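Local coordinates for protein acetyl-CoA acetyltransferase (PDB 4EGV) that is a monomeric thiolase-like protein that probably has acyltransferase activity, at residues 42-54 with 91-103. Numbering follows the deposited sequence.
Sequences SVELATEAAKAAL and SNYPRSVARNIGA
Helices 42-54 and 93-101 lie side by side in the thiolase fold, their axes 9.1 Å apart at closest approach and crossing at -50° with the two helices running in broadly the same direction. The backbones come nearest at Thr47 and Val97, whose CA atoms are 5.4 Å apart. Both helices rest on strand 136-143 of the large mixed sheet: Ala46 touches Ser142, Val97 touches Phe140, and Ala50 and Ile101 share Leu138.

The packing is knobs-into-holes. Val97 fits among Val43, Ala46, Thr47 and Ala50, where two alanines, having only a methyl to offer, suit a close approach; its CG2 lies 3.8 Å from Ala46 CB. One turn on, the branched Ile101 fills the hole formed by Thr47, Ala50, Lys51 and Leu54, with CG2 on the methyl of Ala50. In the reverse direction Val43 enters between Tyr93, Ser96, Val97 and Asn100. Its two methyls divide the work: CG2 meets the Tyr93 ring at its edge, in the ring plane, while CG1 turns to the amide of Asn100. Small Ser96 offers its CB to both valine methyls, and its hydroxyl is tied back to Asn92 O.

On the side facing away from the sheet the contact becomes polar. Lys51, its chain extended beyond CG, reaches a water that also bonds to Asn100 O, joining the helices through solvent. Thr47 suits its place by being half methyl, half hydroxyl: CG2 packs on Asn100 CB at 3.6 Å, whereas OG1, anti to the carbonyl carbon (chi1 -64°), turns back along its own helix and donates to Val43 O. The same OG1 accepts from Asn100 ND2 at 3.2 Å, in the amide plane and nearly straight, with an N-H...O angle of 170°.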
# COMPACT_ATOMS: atom_id res chain seq x y z
N SER A 42 -19.35 10.32 -2.77
CA SER A 42 -18.46 9.20 -3.01
C SER A 42 -19.15 8.09 -3.86
O SER A 42 -18.49 7.47 -4.68
CB SER A 42 -17.75 8.73 -1.72
OG SER A 42 -18.44 7.70 -1.02
N VAL A 43 -20.48 7.91 -3.69
CA VAL A 43 -21.29 7.02 -4.54
C VAL A 43 -21.17 7.50 -5.97
O VAL A 43 -20.83 6.72 -6.84
CB VAL A 43 -22.77 6.92 -4.06
CG1 VAL A 43 -23.71 6.47 -5.17
CG2 VAL A 43 -22.87 5.98 -2.88
N GLU A 44 -21.38 8.78 -6.20
CA GLU A 44 -21.36 9.33 -7.57
C GLU A 44 -20.01 9.08 -8.30
O GLU A 44 -19.98 8.78 -9.49
CB GLU A 44 -21.78 10.84 -7.60
CG GLU A 44 -23.33 11.15 -7.34
CD GLU A 44 -23.70 12.69 -7.17
OE1 GLU A 44 -23.13 13.42 -6.32
OE2 GLU A 44 -24.58 13.18 -7.91
N LEU A 45 -18.92 9.20 -7.55
CA LEU A 45 -17.57 9.00 -8.07
C LEU A 45 -17.22 7.55 -8.46
O LEU A 45 -16.56 7.27 -9.46
CB LEU A 45 -16.54 9.49 -7.07
CG LEU A 45 -16.40 10.99 -6.81
CD1 LEU A 45 -15.63 11.29 -5.53
CD2 LEU A 45 -15.85 11.78 -7.98
N ALA A 46 -17.69 6.63 -7.62
CA ALA A 46 -17.56 5.22 -7.85
C ALA A 46 -18.45 4.83 -9.01
O ALA A 46 -18.15 3.93 -9.74
CB ALA A 46 -17.95 4.45 -6.59
N THR A 47 -19.56 5.51 -9.15
CA THR A 47 -20.49 5.29 -10.26
C THR A 47 -19.87 5.68 -11.61
O THR A 47 -19.87 4.93 -12.53
CB THR A 47 -21.81 6.03 -9.98
OG1 THR A 47 -22.40 5.43 -8.81
CG2 THR A 47 -22.76 5.97 -11.15
N GLU A 48 -19.34 6.88 -11.69
CA GLU A 48 -18.63 7.29 -12.86
C GLU A 48 -17.49 6.35 -13.30
O GLU A 48 -17.40 6.02 -14.47
CB GLU A 48 -18.09 8.70 -12.68
CG GLU A 48 -19.07 9.79 -13.07
CD GLU A 48 -19.57 9.70 -14.52
OE1 GLU A 48 -18.79 9.45 -15.45
OE2 GLU A 48 -20.77 9.92 -14.74
N ALA A 49 -16.64 5.94 -12.38
CA ALA A 49 -15.63 4.90 -12.65
C ALA A 49 -16.20 3.53 -13.06
O ALA A 49 -15.64 2.89 -13.92
CB ALA A 49 -14.72 4.74 -11.48
N ALA A 50 -17.31 3.12 -12.46
CA ALA A 50 -17.94 1.85 -12.79
C ALA A 50 -18.52 1.83 -14.19
O ALA A 50 -18.47 0.79 -14.89
CB ALA A 50 -18.98 1.48 -11.75
N LYS A 51 -19.05 2.99 -14.59
CA LYS A 51 -19.60 3.21 -15.94
C LYS A 51 -18.56 3.14 -17.04
O LYS A 51 -18.85 2.68 -18.12
CB LYS A 51 -20.32 4.55 -16.03
CG LYS A 51 -21.73 4.51 -15.56
CD LYS A 51 -22.27 5.92 -15.49
CE LYS A 51 -23.73 5.88 -15.02
NZ LYS A 51 -24.17 7.18 -14.54
N ALA A 52 -17.37 3.62 -16.72
CA ALA A 52 -16.20 3.53 -17.58
C ALA A 52 -15.63 2.11 -17.66
O ALA A 52 -15.11 1.74 -18.70
CB ALA A 52 -15.11 4.51 -17.15
N ALA A 53 -15.73 1.35 -16.57
CA ALA A 53 -15.30 -0.04 -16.57
C ALA A 53 -16.21 -0.89 -17.50
O ALA A 53 -15.73 -1.77 -18.25
CB ALA A 53 -15.24 -0.58 -15.17
N LEU A 54 -17.51 -0.59 -17.46
CA LEU A 54 -18.49 -1.23 -18.29
C LEU A 54 -18.35 -0.82 -19.74
O LEU A 54 -18.69 -1.57 -20.64
CB LEU A 54 -19.87 -0.82 -17.83
CG LEU A 54 -20.74 -1.79 -17.02
CD1 LEU A 54 -19.96 -2.50 -15.94
CD2 LEU A 54 -21.90 -1.02 -16.46
N SER A 91 -27.18 3.28 5.10
CA SER A 91 -26.58 3.34 3.77
C SER A 91 -25.96 2.04 3.28
O SER A 91 -25.28 1.35 3.98
CB SER A 91 -25.54 4.44 3.71
OG SER A 91 -25.64 5.13 2.50
N ASN A 92 -26.23 1.71 2.04
CA ASN A 92 -25.56 0.65 1.38
C ASN A 92 -24.80 1.25 0.19
O ASN A 92 -25.36 1.56 -0.81
CB ASN A 92 -26.56 -0.40 0.94
CG ASN A 92 -25.95 -1.75 0.72
OD1 ASN A 92 -24.87 -1.87 0.22
ND2 ASN A 92 -26.66 -2.75 1.08
N TYR A 93 -23.52 1.43 0.34
CA TYR A 93 -22.78 2.09 -0.69
C TYR A 93 -22.51 1.25 -1.93
O TYR A 93 -22.64 1.76 -3.01
CB TYR A 93 -21.55 2.76 -0.07
CG TYR A 93 -20.27 2.63 -0.80
CD1 TYR A 93 -19.99 3.42 -1.89
CD2 TYR A 93 -19.31 1.75 -0.40
CE1 TYR A 93 -18.85 3.32 -2.55
CE2 TYR A 93 -18.15 1.65 -1.08
CZ TYR A 93 -17.93 2.44 -2.13
OH TYR A 93 -16.76 2.34 -2.77
N PRO A 94 -22.20 -0.04 -1.78
CA PRO A 94 -22.10 -0.90 -2.93
C PRO A 94 -23.37 -1.11 -3.75
O PRO A 94 -23.29 -1.05 -4.95
CB PRO A 94 -21.61 -2.21 -2.33
CG PRO A 94 -20.95 -1.81 -1.16
CD PRO A 94 -21.77 -0.76 -0.58
N ARG A 95 -24.53 -1.36 -3.12
CA ARG A 95 -25.84 -1.37 -3.84
C ARG A 95 -26.31 -0.05 -4.48
O ARG A 95 -26.98 -0.09 -5.49
CB ARG A 95 -26.98 -1.95 -2.99
CG ARG A 95 -27.01 -3.41 -3.08
CD ARG A 95 -28.13 -4.06 -2.35
NE ARG A 95 -27.71 -5.44 -2.19
CZ ARG A 95 -27.71 -6.36 -3.17
NH1 ARG A 95 -28.12 -6.06 -4.42
NH2 ARG A 95 -27.24 -7.58 -2.88
N SER A 96 -25.98 1.10 -3.89
CA SER A 96 -26.33 2.35 -4.52
C SER A 96 -25.59 2.50 -5.85
O SER A 96 -26.12 3.09 -6.77
CB SER A 96 -25.99 3.57 -3.64
OG SER A 96 -26.33 3.46 -2.28
N VAL A 97 -24.35 1.99 -5.90
CA VAL A 97 -23.48 2.08 -7.05
C VAL A 97 -24.04 1.17 -8.09
O VAL A 97 -24.11 1.53 -9.26
CB VAL A 97 -21.95 1.76 -6.71
CG1 VAL A 97 -21.12 1.51 -7.99
CG2 VAL A 97 -21.31 2.89 -5.91
N ALA A 98 -24.52 0.02 -7.64
CA ALA A 98 -25.15 -0.96 -8.51
C ALA A 98 -26.41 -0.42 -9.20
O ALA A 98 -26.60 -0.65 -10.37
CB ALA A 98 -25.47 -2.19 -7.73
N ARG A 99 -27.24 0.33 -8.45
CA ARG A 99 -28.55 0.79 -8.90
C ARG A 99 -28.29 1.81 -9.98
O ARG A 99 -28.89 1.79 -11.07
CB ARG A 99 -29.37 1.37 -7.72
CG ARG A 99 -30.97 1.32 -7.83
CD ARG A 99 -31.67 1.16 -6.41
NE ARG A 99 -31.28 2.25 -5.49
CZ ARG A 99 -30.66 2.16 -4.31
NH1 ARG A 99 -30.33 0.99 -3.74
NH2 ARG A 99 -30.37 3.29 -3.68
N ASN A 100 -27.35 2.68 -9.67
CA ASN A 100 -26.92 3.70 -10.60
C ASN A 100 -26.40 3.28 -11.99
O ASN A 100 -26.52 4.04 -12.95
CB ASN A 100 -25.83 4.52 -9.94
CG ASN A 100 -26.37 5.52 -8.97
OD1 ASN A 100 -27.56 5.79 -8.91
ND2 ASN A 100 -25.49 6.08 -8.20
N ILE A 101 -25.81 2.08 -12.07
CA ILE A 101 -25.30 1.52 -13.31
C ILE A 101 -26.24 0.50 -13.97
O ILE A 101 -25.94 0.00 -15.03
CB ILE A 101 -23.87 0.92 -13.10
CG1 ILE A 101 -23.93 -0.28 -12.16
CG2 ILE A 101 -22.91 1.95 -12.58
CD1 ILE A 101 -22.81 -1.19 -12.30
N GLY A 102 -27.35 0.17 -13.33
CA GLY A 102 -28.33 -0.75 -13.91
C GLY A 102 -28.11 -2.20 -13.55
O GLY A 102 -28.52 -3.08 -14.27
N ALA A 103 -27.44 -2.45 -12.43
CA ALA A 103 -27.15 -3.80 -11.94
C ALA A 103 -28.10 -4.17 -10.81
O ALA A 103 -28.57 -3.29 -10.07
CB ALA A 103 -25.68 -3.92 -11.46
O HOH W 1 -26.70 7.17 -13.46